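Local structure of microcin B17-processing protein McbC (Escherichia coli str. K-12 substr. MG1655, 6GRH) at residues T99-L104 with E141-G146; A107-D112 with L155-E160; E180-P185 with V259-D264; N220-A225 with L230-W235. The protein acts as an FMN-dependent oxidoreductase of the nitroreductase family, needed to process the inactive microcin B17 precursor into the active peptide. All blocks are in the same frame, centred on the assembly; numbering follows the deposited sequence.

Interaction 1: residues T99-L104 with E141-G146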
# COMPACT_ATOMS: atom_id res chain seq x y z
N THR D 99 2.46 38.73 -23.56
CA THR D 99 1.73 37.53 -23.95
C THR D 99 1.61 36.53 -22.80
O THR D 99 0.54 35.95 -22.57
CB THR D 99 2.38 36.87 -25.18
OG1 THR D 99 2.31 37.78 -26.28
CG2 THR D 99 1.69 35.57 -25.57
N ILE D 100 2.69 36.35 -22.05
CA ILE D 100 2.71 35.39 -20.94
C ILE D 100 1.81 35.91 -19.79
O ILE D 100 1.03 35.15 -19.21
CB ILE D 100 4.16 35.09 -20.47
CG1 ILE D 100 5.00 34.52 -21.62
CG2 ILE D 100 4.15 34.13 -19.29
CD1 ILE D 100 6.49 34.41 -21.34
N GLU D 101 1.91 37.21 -19.50
CA GLU D 101 1.02 37.86 -18.52
C GLU D 101 -0.46 37.71 -18.85
O GLU D 101 -1.26 37.46 -17.96
CB GLU D 101 1.37 39.35 -18.41
CG GLU D 101 2.68 39.61 -17.68
CD GLU D 101 3.15 41.05 -17.79
OE1 GLU D 101 2.37 41.90 -18.28
OE2 GLU D 101 4.30 41.32 -17.39
N LYS D 102 -0.81 37.85 -20.12
CA LYS D 102 -2.16 37.63 -20.60
C LYS D 102 -2.63 36.21 -20.33
O LYS D 102 -3.77 35.99 -19.92
CB LYS D 102 -2.27 37.86 -22.11
CG LYS D 102 -2.57 39.26 -22.53
CD LYS D 102 -2.99 39.25 -23.99
CE LYS D 102 -2.84 40.62 -24.63
NZ LYS D 102 -3.32 40.54 -26.04
N LEU D 103 -1.76 35.24 -20.60
CA LEU D 103 -2.10 33.84 -20.32
C LEU D 103 -2.44 33.65 -18.84
O LEU D 103 -3.47 33.09 -18.51
CB LEU D 103 -0.97 32.89 -20.72
CG LEU D 103 -1.20 31.41 -20.42
CD1 LEU D 103 -2.41 30.90 -21.19
CD2 LEU D 103 0.05 30.63 -20.77
N LEU D 104 -1.56 34.15 -17.97
CA LEU D 104 -1.62 33.89 -16.55
C LEU D 104 -2.87 34.49 -15.90
O LEU D 104 -3.62 33.78 -15.22
CB LEU D 104 -0.35 34.38 -15.85
CG LEU D 104 0.95 33.63 -16.20
CD1 LEU D 104 2.15 34.40 -15.68
CD2 LEU D 104 0.97 32.21 -15.68
N GLU D 141 11.23 36.99 -23.77
CA GLU D 141 11.54 38.18 -22.96
C GLU D 141 11.45 37.78 -21.47
O GLU D 141 10.73 36.83 -21.14
CB GLU D 141 10.54 39.29 -23.27
CG GLU D 141 11.06 40.70 -23.05
CD GLU D 141 10.01 41.80 -23.25
OE1 GLU D 141 8.81 41.50 -23.48
OE2 GLU D 141 10.40 42.98 -23.15
N ASN D 142 12.16 38.48 -20.60
CA ASN D 142 12.19 38.15 -19.17
C ASN D 142 11.86 39.37 -18.29
O ASN D 142 12.07 40.50 -18.69
CB ASN D 142 13.57 37.60 -18.80
CG ASN D 142 13.52 36.61 -17.64
OD1 ASN D 142 12.50 36.47 -16.96
ND2 ASN D 142 14.63 35.94 -17.41
N TRP D 143 11.34 39.11 -17.09
CA TRP D 143 11.03 40.17 -16.13
C TRP D 143 12.27 40.56 -15.34
O TRP D 143 12.53 41.72 -15.13
CB TRP D 143 9.94 39.71 -15.16
CG TRP D 143 8.63 39.51 -15.80
CD1 TRP D 143 7.63 40.43 -15.94
CD2 TRP D 143 8.16 38.31 -16.42
NE1 TRP D 143 6.56 39.87 -16.59
CE2 TRP D 143 6.87 38.57 -16.90
CE3 TRP D 143 8.71 37.04 -16.60
CZ2 TRP D 143 6.11 37.60 -17.57
CZ3 TRP D 143 7.95 36.08 -17.27
CH2 TRP D 143 6.67 36.37 -17.75
N GLN D 144 12.99 39.55 -14.87
CA GLN D 144 14.18 39.73 -14.06
C GLN D 144 15.31 38.95 -14.74
O GLN D 144 15.22 37.73 -14.86
CB GLN D 144 13.91 39.17 -12.66
CG GLN D 144 15.04 39.36 -11.67
CD GLN D 144 14.65 38.95 -10.27
OE1 GLN D 144 14.61 37.77 -9.94
NE2 GLN D 144 14.33 39.93 -9.45
N ALA D 145 16.35 39.65 -15.17
CA ALA D 145 17.46 39.05 -15.90
C ALA D 145 18.05 37.86 -15.14
O ALA D 145 18.45 37.99 -13.98
CB ALA D 145 18.55 40.10 -16.17
N GLY D 146 18.08 36.71 -15.79
CA GLY D 146 18.71 35.52 -15.24
C GLY D 146 17.83 34.63 -14.39
O GLY D 146 18.25 33.56 -14.00

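Interaction 2: residues A107-D112 with L155-E160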
# COMPACT_ATOMS: atom_id res chain seq x y z
N ALA D 107 -6.21 32.81 -17.40
CA ALA D 107 -6.38 31.41 -17.01
C ALA D 107 -6.63 31.21 -15.53
O ALA D 107 -7.37 30.29 -15.18
CB ALA D 107 -5.18 30.56 -17.44
N PHE D 108 -6.00 32.01 -14.67
CA PHE D 108 -5.90 31.69 -13.23
C PHE D 108 -6.42 32.75 -12.25
O PHE D 108 -6.53 32.48 -11.04
CB PHE D 108 -4.44 31.35 -12.86
CG PHE D 108 -3.80 30.36 -13.78
CD1 PHE D 108 -4.40 29.13 -14.05
CD2 PHE D 108 -2.58 30.64 -14.38
CE1 PHE D 108 -3.82 28.22 -14.91
CE2 PHE D 108 -1.98 29.72 -15.23
CZ PHE D 108 -2.60 28.51 -15.50
N SER D 109 -6.74 33.94 -12.75
CA SER D 109 -7.09 35.08 -11.89
C SER D 109 -8.40 35.72 -12.29
O SER D 109 -8.86 35.62 -13.45
CB SER D 109 -5.97 36.13 -11.91
OG SER D 109 -4.75 35.59 -11.43
N SER D 110 -9.00 36.39 -11.32
CA SER D 110 -10.20 37.18 -11.54
C SER D 110 -9.84 38.44 -12.33
O SER D 110 -8.75 39.00 -12.17
CB SER D 110 -10.84 37.57 -10.20
OG SER D 110 -11.81 38.58 -10.36
N PRO D 111 -10.77 38.91 -13.19
CA PRO D 111 -10.55 40.22 -13.82
C PRO D 111 -10.49 41.37 -12.82
O PRO D 111 -9.88 42.40 -13.11
CB PRO D 111 -11.75 40.38 -14.76
CG PRO D 111 -12.73 39.36 -14.37
CD PRO D 111 -12.02 38.27 -13.63
N ASP D 112 -11.12 41.20 -11.65
CA ASP D 112 -11.10 42.17 -10.56
C ASP D 112 -9.92 41.87 -9.60
O ASP D 112 -9.93 40.85 -8.89
CB ASP D 112 -12.44 42.07 -9.82
CG ASP D 112 -12.55 43.04 -8.65
OD1 ASP D 112 -11.65 43.88 -8.45
OD2 ASP D 112 -13.57 42.94 -7.90
N LEU D 155 -3.91 35.42 -6.71
CA LEU D 155 -4.71 36.42 -6.03
C LEU D 155 -3.99 37.76 -6.02
O LEU D 155 -4.62 38.76 -6.29
CB LEU D 155 -5.07 35.96 -4.61
CG LEU D 155 -5.83 34.63 -4.56
CD1 LEU D 155 -6.25 34.29 -3.13
CD2 LEU D 155 -7.04 34.68 -5.48
N SER D 156 -2.68 37.76 -5.75
CA SER D 156 -1.87 38.98 -5.85
C SER D 156 -1.68 39.43 -7.32
O SER D 156 -1.45 40.61 -7.59
CB SER D 156 -0.49 38.78 -5.23
OG SER D 156 -0.55 38.39 -3.88
N GLN D 157 -1.79 38.48 -8.26
CA GLN D 157 -1.55 38.72 -9.69
C GLN D 157 -0.13 39.23 -9.87
O GLN D 157 0.12 40.36 -10.29
CB GLN D 157 -2.61 39.64 -10.31
CG GLN D 157 -4.01 39.03 -10.15
CD GLN D 157 -5.10 39.70 -10.97
OE1 GLN D 157 -4.86 40.18 -12.06
NE2 GLN D 157 -6.33 39.67 -10.44
N ALA D 158 0.80 38.37 -9.47
CA ALA D 158 2.21 38.71 -9.40
C ALA D 158 3.05 37.46 -9.56
O ALA D 158 2.56 36.34 -9.38
CB ALA D 158 2.50 39.41 -8.07
N LEU D 159 4.31 37.65 -9.93
CA LEU D 159 5.24 36.56 -10.11
C LEU D 159 6.29 36.69 -9.02
O LEU D 159 6.84 37.77 -8.81
CB LEU D 159 5.90 36.62 -11.48
CG LEU D 159 5.09 36.33 -12.74
CD1 LEU D 159 5.88 36.74 -13.97
CD2 LEU D 159 4.73 34.87 -12.81
N GLU D 160 6.57 35.57 -8.35
CA GLU D 160 7.61 35.46 -7.35
C GLU D 160 8.85 34.76 -7.97
O GLU D 160 8.69 33.71 -8.58
CB GLU D 160 7.01 34.64 -6.21
CG GLU D 160 7.85 34.47 -4.96
CD GLU D 160 7.13 33.60 -3.91
OE1 GLU D 160 6.34 32.67 -4.26
OE2 GLU D 160 7.38 33.83 -2.71
O HOH W 1 -6.84 39.68 -13.84

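Interaction 3: residues E180-P185 with V259-D264. With FMN (flavin mononucleotide), chain O.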
# COMPACT_ATOMS: atom_id res chain seq x y z
N GLU D 180 13.53 15.90 -29.01
CA GLU D 180 13.65 16.16 -30.44
C GLU D 180 12.28 16.41 -31.09
O GLU D 180 12.13 17.33 -31.89
CB GLU D 180 14.38 15.04 -31.18
CG GLU D 180 14.92 15.50 -32.53
CD GLU D 180 15.46 14.36 -33.39
OE1 GLU D 180 15.77 13.27 -32.84
OE2 GLU D 180 15.56 14.55 -34.62
N ARG D 181 11.30 15.57 -30.76
CA ARG D 181 9.96 15.70 -31.32
C ARG D 181 9.28 16.97 -30.78
O ARG D 181 8.57 17.67 -31.51
CB ARG D 181 9.14 14.44 -31.03
CG ARG D 181 7.64 14.56 -31.21
CD ARG D 181 6.93 13.22 -31.26
NE ARG D 181 5.50 13.49 -31.17
CZ ARG D 181 4.85 13.75 -30.04
NH1 ARG D 181 5.46 13.73 -28.86
NH2 ARG D 181 3.55 14.04 -30.10
N LEU D 182 9.50 17.28 -29.50
CA LEU D 182 8.92 18.48 -28.89
C LEU D 182 9.34 19.76 -29.57
O LEU D 182 8.52 20.65 -29.75
CB LEU D 182 9.25 18.58 -27.40
CG LEU D 182 8.64 19.76 -26.65
CD1 LEU D 182 7.12 19.63 -26.57
CD2 LEU D 182 9.24 19.86 -25.25
N GLY D 183 10.62 19.86 -29.92
CA GLY D 183 11.19 21.05 -30.54
C GLY D 183 11.58 22.05 -29.47
O GLY D 183 12.10 21.67 -28.42
N LYS D 184 11.30 23.33 -29.72
CA LYS D 184 11.74 24.41 -28.87
C LYS D 184 10.59 25.34 -28.49
O LYS D 184 10.34 26.34 -29.15
CB LYS D 184 12.89 25.15 -29.53
CG LYS D 184 14.14 24.30 -29.61
CD LYS D 184 15.36 25.13 -29.94
CE LYS D 184 15.47 25.38 -31.43
NZ LYS D 184 15.95 24.17 -32.15
N PRO D 185 9.85 24.99 -27.43
CA PRO D 185 8.84 25.88 -26.87
C PRO D 185 9.48 27.13 -26.23
O PRO D 185 10.63 27.09 -25.81
CB PRO D 185 8.12 25.03 -25.83
CG PRO D 185 8.77 23.69 -25.83
CD PRO D 185 10.01 23.76 -26.64
N VAL D 259 3.19 19.10 -16.84
CA VAL D 259 3.88 20.20 -17.49
C VAL D 259 3.03 20.61 -18.70
O VAL D 259 2.32 19.78 -19.27
CB VAL D 259 5.31 19.77 -17.90
CG1 VAL D 259 5.98 20.82 -18.79
CG2 VAL D 259 6.16 19.52 -16.65
N GLN D 260 3.08 21.88 -19.06
CA GLN D 260 2.34 22.38 -20.22
C GLN D 260 3.23 23.33 -20.98
O GLN D 260 3.61 24.38 -20.46
CB GLN D 260 1.04 23.06 -19.81
CG GLN D 260 0.10 23.39 -20.96
CD GLN D 260 -1.23 23.93 -20.48
OE1 GLN D 260 -1.35 24.38 -19.33
NE2 GLN D 260 -2.23 23.94 -21.37
N PHE D 261 3.56 22.95 -22.20
CA PHE D 261 4.45 23.74 -23.05
C PHE D 261 3.66 24.73 -23.89
O PHE D 261 2.55 24.43 -24.29
CB PHE D 261 5.25 22.82 -23.98
CG PHE D 261 6.28 22.00 -23.27
CD1 PHE D 261 7.40 22.62 -22.71
CD2 PHE D 261 6.16 20.63 -23.16
CE1 PHE D 261 8.35 21.88 -22.05
CE2 PHE D 261 7.12 19.89 -22.51
CZ PHE D 261 8.22 20.51 -21.94
N PHE D 262 4.26 25.90 -24.13
CA PHE D 262 3.63 26.95 -24.93
C PHE D 262 4.62 27.52 -25.91
O PHE D 262 5.82 27.65 -25.60
CB PHE D 262 3.13 28.09 -24.05
CG PHE D 262 2.03 27.69 -23.12
CD1 PHE D 262 2.34 27.15 -21.87
CD2 PHE D 262 0.70 27.81 -23.50
CE1 PHE D 262 1.34 26.77 -21.01
CE2 PHE D 262 -0.31 27.42 -22.63
CZ PHE D 262 0.01 26.90 -21.39
N GLY D 263 4.11 27.92 -27.06
CA GLY D 263 4.94 28.49 -28.09
C GLY D 263 4.30 28.63 -29.45
O GLY D 263 3.07 28.70 -29.57
N ASP D 264 5.16 28.69 -30.47
CA ASP D 264 4.76 28.79 -31.89
C ASP D 264 5.09 27.48 -32.62
O ASP D 264 6.00 26.74 -32.23
CB ASP D 264 5.50 29.93 -32.58
CG ASP D 264 5.33 31.27 -31.86
OD1 ASP D 264 4.25 31.50 -31.28
OD2 ASP D 264 6.30 32.07 -31.89
N1 FMN O . 1.51 14.54 -25.76
C2 FMN O . 2.79 14.13 -25.96
O2 FMN O . 3.25 14.21 -27.11
N3 FMN O . 3.56 13.66 -24.95
C4 FMN O . 3.11 13.58 -23.67
O4 FMN O . 3.83 13.15 -22.75
C4A FMN O . 1.71 13.99 -23.38
N5 FMN O . 1.18 13.92 -22.14
C5A FMN O . -0.10 14.32 -21.91
C6 FMN O . -0.61 14.25 -20.62
C7 FMN O . -1.92 14.64 -20.34
C7M FMN O . -2.44 14.55 -18.93
C8 FMN O . -2.78 15.17 -21.43
C8M FMN O . -4.19 15.60 -21.14
C9 FMN O . -2.28 15.25 -22.73
C9A FMN O . -0.96 14.85 -23.03
N10 FMN O . -0.41 14.92 -24.34
C10 FMN O . 0.92 14.49 -24.54
C1' FMN O . -1.18 15.43 -25.48
C2' FMN O . -2.06 14.33 -26.04
O2' FMN O . -1.24 13.34 -26.69
C3' FMN O . -3.11 14.94 -26.98
O3' FMN O . -4.02 15.75 -26.23
C4' FMN O . -3.91 13.88 -27.74
O4' FMN O . -3.02 13.14 -28.59
C5' FMN O . -5.00 14.47 -28.63
O5' FMN O . -4.41 15.39 -29.56
P FMN O . -4.88 16.92 -29.62
O1P FMN O . -4.59 17.51 -28.26
O2P FMN O . -3.99 17.50 -30.70
O3P FMN O . -6.32 16.79 -29.98
O HOH W 2 7.88 28.02 -29.47

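Interaction 4: residues N220-A225 with L230-W235. With FMN (flavin mononucleotide), chain O.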
# COMPACT_ATOMS: atom_id res chain seq x y z
N ASN D 220 -8.22 25.73 -18.57
CA ASN D 220 -8.32 27.19 -18.72
C ASN D 220 -7.16 27.75 -19.55
O ASN D 220 -7.36 28.65 -20.39
CB ASN D 220 -8.33 27.91 -17.37
CG ASN D 220 -9.72 28.06 -16.80
OD1 ASN D 220 -10.67 27.48 -17.31
ND2 ASN D 220 -9.84 28.85 -15.72
N ALA D 221 -5.97 27.23 -19.30
CA ALA D 221 -4.78 27.62 -20.04
C ALA D 221 -4.85 27.21 -21.52
O ALA D 221 -4.47 28.00 -22.37
CB ALA D 221 -3.53 27.10 -19.37
N VAL D 222 -5.35 26.02 -21.82
CA VAL D 222 -5.63 25.58 -23.21
C VAL D 222 -6.55 26.56 -23.91
O VAL D 222 -6.27 27.01 -25.04
CB VAL D 222 -6.27 24.16 -23.26
CG1 VAL D 222 -6.78 23.82 -24.66
CG2 VAL D 222 -5.27 23.10 -22.80
N LEU D 223 -7.65 26.90 -23.25
CA LEU D 223 -8.67 27.77 -23.82
C LEU D 223 -8.14 29.20 -23.99
O LEU D 223 -8.34 29.80 -25.03
CB LEU D 223 -9.95 27.72 -22.99
CG LEU D 223 -10.64 26.36 -22.90
CD1 LEU D 223 -11.79 26.42 -21.90
CD2 LEU D 223 -11.11 25.86 -24.26
N VAL D 224 -7.44 29.73 -22.99
CA VAL D 224 -6.88 31.07 -23.08
C VAL D 224 -5.80 31.12 -24.17
O VAL D 224 -5.78 32.04 -25.00
CB VAL D 224 -6.37 31.56 -21.70
CG1 VAL D 224 -5.60 32.86 -21.80
CG2 VAL D 224 -7.54 31.71 -20.71
N ALA D 225 -4.93 30.11 -24.20
CA ALA D 225 -3.85 30.01 -25.21
C ALA D 225 -4.37 30.00 -26.65
O ALA D 225 -3.82 30.70 -27.52
CB ALA D 225 -3.01 28.78 -24.95
N LEU D 230 -1.32 31.36 -29.08
CA LEU D 230 -0.24 30.48 -28.67
C LEU D 230 -0.66 29.05 -28.96
O LEU D 230 -1.84 28.72 -28.91
CB LEU D 230 0.05 30.58 -27.17
CG LEU D 230 0.89 31.71 -26.62
CD1 LEU D 230 0.93 31.58 -25.11
CD2 LEU D 230 2.29 31.70 -27.20
N LYS D 231 0.32 28.19 -29.25
CA LYS D 231 0.07 26.76 -29.33
C LYS D 231 0.51 26.20 -28.00
O LYS D 231 1.35 26.80 -27.33
CB LYS D 231 0.86 26.12 -30.46
CG LYS D 231 0.49 26.64 -31.83
CD LYS D 231 -0.93 26.26 -32.23
CE LYS D 231 -1.14 26.46 -33.72
NZ LYS D 231 -0.84 27.86 -34.10
N ASN D 232 -0.05 25.06 -27.61
CA ASN D 232 0.29 24.45 -26.33
C ASN D 232 0.18 22.95 -26.39
O ASN D 232 -0.55 22.39 -27.23
CB ASN D 232 -0.62 24.99 -25.22
CG ASN D 232 -1.93 24.23 -25.14
OD1 ASN D 232 -2.02 23.26 -24.41
ND2 ASN D 232 -2.89 24.59 -25.98
N ARG D 233 0.89 22.29 -25.47
CA ARG D 233 0.76 20.84 -25.30
C ARG D 233 0.95 20.47 -23.83
O ARG D 233 1.98 20.77 -23.24
CB ARG D 233 1.78 20.09 -26.17
CG ARG D 233 1.63 18.56 -26.09
CD ARG D 233 2.49 17.81 -27.09
NE ARG D 233 1.92 17.89 -28.44
CZ ARG D 233 1.19 16.96 -29.06
NH1 ARG D 233 0.90 15.80 -28.49
NH2 ARG D 233 0.70 17.22 -30.27
N VAL D 234 -0.04 19.78 -23.27
CA VAL D 234 0.07 19.19 -21.94
C VAL D 234 0.99 17.99 -22.09
O VAL D 234 0.94 17.30 -23.09
CB VAL D 234 -1.33 18.80 -21.36
CG1 VAL D 234 -1.21 18.27 -19.93
CG2 VAL D 234 -2.25 20.00 -21.36
N TRP D 235 1.82 17.74 -21.09
CA TRP D 235 2.95 16.86 -21.25
C TRP D 235 3.26 16.11 -19.95
O TRP D 235 3.52 16.71 -18.93
CB TRP D 235 4.13 17.72 -21.65
CG TRP D 235 5.37 17.04 -22.00
CD1 TRP D 235 6.45 16.79 -21.19
CD2 TRP D 235 5.74 16.62 -23.30
NE1 TRP D 235 7.46 16.22 -21.92
CE2 TRP D 235 7.06 16.11 -23.22
CE3 TRP D 235 5.09 16.63 -24.54
CZ2 TRP D 235 7.71 15.59 -24.32
CZ3 TRP D 235 5.75 16.13 -25.63
CH2 TRP D 235 7.06 15.61 -25.52
N1 FMN O . 1.51 14.54 -25.76
C2 FMN O . 2.79 14.13 -25.96
O2 FMN O . 3.25 14.21 -27.11
N3 FMN O . 3.56 13.66 -24.95
C4 FMN O . 3.11 13.58 -23.67
O4 FMN O . 3.83 13.15 -22.75
C4A FMN O . 1.71 13.99 -23.38
N5 FMN O . 1.18 13.92 -22.14
C5A FMN O . -0.10 14.32 -21.91
C6 FMN O . -0.61 14.25 -20.62
C7 FMN O . -1.92 14.64 -20.34
C7M FMN O . -2.44 14.55 -18.93
C8 FMN O . -2.78 15.17 -21.43
C8M FMN O . -4.19 15.60 -21.14
C9 FMN O . -2.28 15.25 -22.73
C9A FMN O . -0.96 14.85 -23.03
N10 FMN O . -0.41 14.92 -24.34
C10 FMN O . 0.92 14.49 -24.54
C1' FMN O . -1.18 15.43 -25.48
C2' FMN O . -2.06 14.33 -26.04
O2' FMN O . -1.24 13.34 -26.69
C3' FMN O . -3.11 14.94 -26.98
O3' FMN O . -4.02 15.75 -26.23
C4' FMN O . -3.91 13.88 -27.74
O4' FMN O . -3.02 13.14 -28.59
C5' FMN O . -5.00 14.47 -28.63
O5' FMN O . -4.41 15.39 -29.56
P FMN O . -4.88 16.92 -29.62
O1P FMN O . -4.59 17.51 -28.26
O2P FMN O . -3.99 17.50 -30.70
O3P FMN O . -6.32 16.79 -29.98

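Interaction 1: residues T99-L104 with E141-G146
W143 reaches from the loop 141-146 to helix 97-108 and meets it with the rim of its indole, where one hydrogen bond and one apolar contact lie side by side. The polar half is the bond from W143 NE1 to OE2 of E101, 2.8 Å long and nearly straight, with an N-H...O angle of 170°. OE2 lies only 5° out of the indole plane and accepts through its anti lone pair, the one turned away from OE1. The carboxylate and the ring are themselves close to coplanar, 28° apart. Because the E101 chain runs extended beyond CG, its acid end gets to the pyrrole N-H, while CG passes the six-membered ring 4.0 Å from W143 CZ2.

In the nitroreductase fold of this chain, the contact joins the hairpin connection between strands 129-135 and 149-153 to the helix that packs on the sheet. E141 OE1 adds a second tie, hydrogen-bonded to the backbone N of I97, the first residue of that helix.

The apolar half is I100. Its CG2 branch, anti to the backbone N, sits in the indole plane 3.7 Å from W143 CH2, and CD1 comes to 4.1 Å from the same W143 CH2. Y150 meets the indole edge-to-face, and I70 of the second subunit packs on W143 as well.

Interaction 2: residues A107-D112 with L155-E160
Q157 makes a small, mainly polar contact with S109 and S110, joining the end of helix 97-108 to the turn that leads into strand 158-163, outermost of the sheet within this chain. Only 138 Å² is buried between the segments, and the glutamine contributes the largest share, just under half. From Q157, NE2 gives a weak hydrogen bond to the backbone O of S110, 3.0 Å long but bent to 130°. A water bridges the same two groups: it donates to S110 O at 2.6 Å and to Q157 OE1 at 2.7 Å, so both ends of the amide are tied to one carbonyl, one directly and one through the water.

Q157 lies along S109: its CG is 3.7 Å from S109 OG and its amide carbon CD 3.8 Å from S109 CB. Chi1 of -59° sets CG beside the backbone N, and the extended chain beyond it (chi2 -167°) carries the amide to the carbonyl. The hydroxyl of S109 has its own partners in Y152 OH and P154 O.

Both backbones are specialised here. S109 is the first residue to leave helical geometry, and S110 OG accepts from D112 N at 3.0 Å, an ST turn. Q157 and A158 both face L153 in a G1 beta bulge, and A158, with L159, also pairs with a strand of the second subunit, continuing the sheet across the interface. S110 O thus accepts from both the amide and the water; the direct bond is weak and bent, so the water bridge probably carries a good part of the link.

Interaction 3: residues E180-P185 with V259-D264
L182 lays its CD2 methyl over one face of the F261 ring, 3.6 Å from the centroid and 17° off the normal, which is the geometry of a CH-pi contact. The leucine crosses the phenylalanine at about a right angle, with CG anti to the backbone N (chi1 -177°), CD2 over the ring, 3.5 Å from F261 CE2, and CD1 beyond its rim on the same side, 3.7 Å from F261 CD2. V259 CG1 sits over the opposite face, so the ring is sandwiched between a helix residue and its own strand. P185 comes in obliquely, its CG 3.6 Å from F261 CD1 and its CB 3.5 Å from the carbonyl O of F262.

These contacts seat the short helix 179-182 and the turn after it on strand 254-263 of the antiparallel sheet. The chain turns at G183, which has positive phi, and a water then bridges K184 O and D264 N, accepting from the latter. W235 on the neighbouring strand meets F261 edge-to-face and also touches L182.

From the same helix R181 extends to the flavin. Its NH1 and NH2 both donate to O2 of FMN, at 2.9 and 3.0 Å, with the oxygen near the guanidinium plane. D178 forms a salt bridge with NH1 and probably helps to hold the group. L182, packed on F261, directly follows R181, so this seat probably helps to place the arginine at O2, and a positive charge there would be expected to draw electron density toward the pyrimidine end of the isoalloxazine.

Interaction 4: residues N220-A225 with L230-W235
A225 and L230 join the two segments through the backbone, L230 N donating to A225 O at 3.0 Å with an N-H...O angle of 149°. This bond spans the short link between helix 204-227 and strand 231-235, and the CB atoms of A225 and L230 pack 4.2 Å apart beside it.

Farther along, the contact is between side chains. V222 and N232 cross at about a right angle, the CG2 methyl of V222 lying 3.6 Å from N232 OD1. The CB of N232 points toward the helix, and chi1 of 85° puts CG between the backbone N and the carbonyl carbon, so that the amide lies across V222; its OD1 accepts from Q260 NE2 on the adjacent strand.

The remaining interactions belong to the flavin. The CB bond of R233 is directed away from the helix, and its NH1 donates to FMN N1 at 3.1 Å, with a weak second bond to O2. G86 O and S85 O take its NE and NH2, fixing the rotation of the guanidinium. V234 CG1 lies 3.7 Å from FMN C7, and W235 CZ3 is 3.4 Å from FMN N3. A helix packed against the outermost strand of the sheet within this chain, whose residues contact the isoalloxazine, with an arginine at N1 and O2, forms part of the FMN site of this nitroreductase-family enzyme.

In the fold
Following the chain from its N terminus, the first element used by these contacts is helix 97-108, which serves interactions 1 and 2. Interaction 1 closes a loop from that helix to the connection after strand 129-135; interaction 2 opens at the end of the helix, inside that loop, and closes after it, at the turn into strand 158-163, so the two cross, and they touch through W143 and L104 on L159. Interaction 3 opens later, at helix 179-182, and closes on strand 254-263, with the short helix-to-strand loop of interaction 4 nested inside. Strands 254-263 and 231-235 are sheet neighbours, and both interactions touch FMN. L103 packs on F262 and V224, while A107 meets N220, tying the early helix to the later pair.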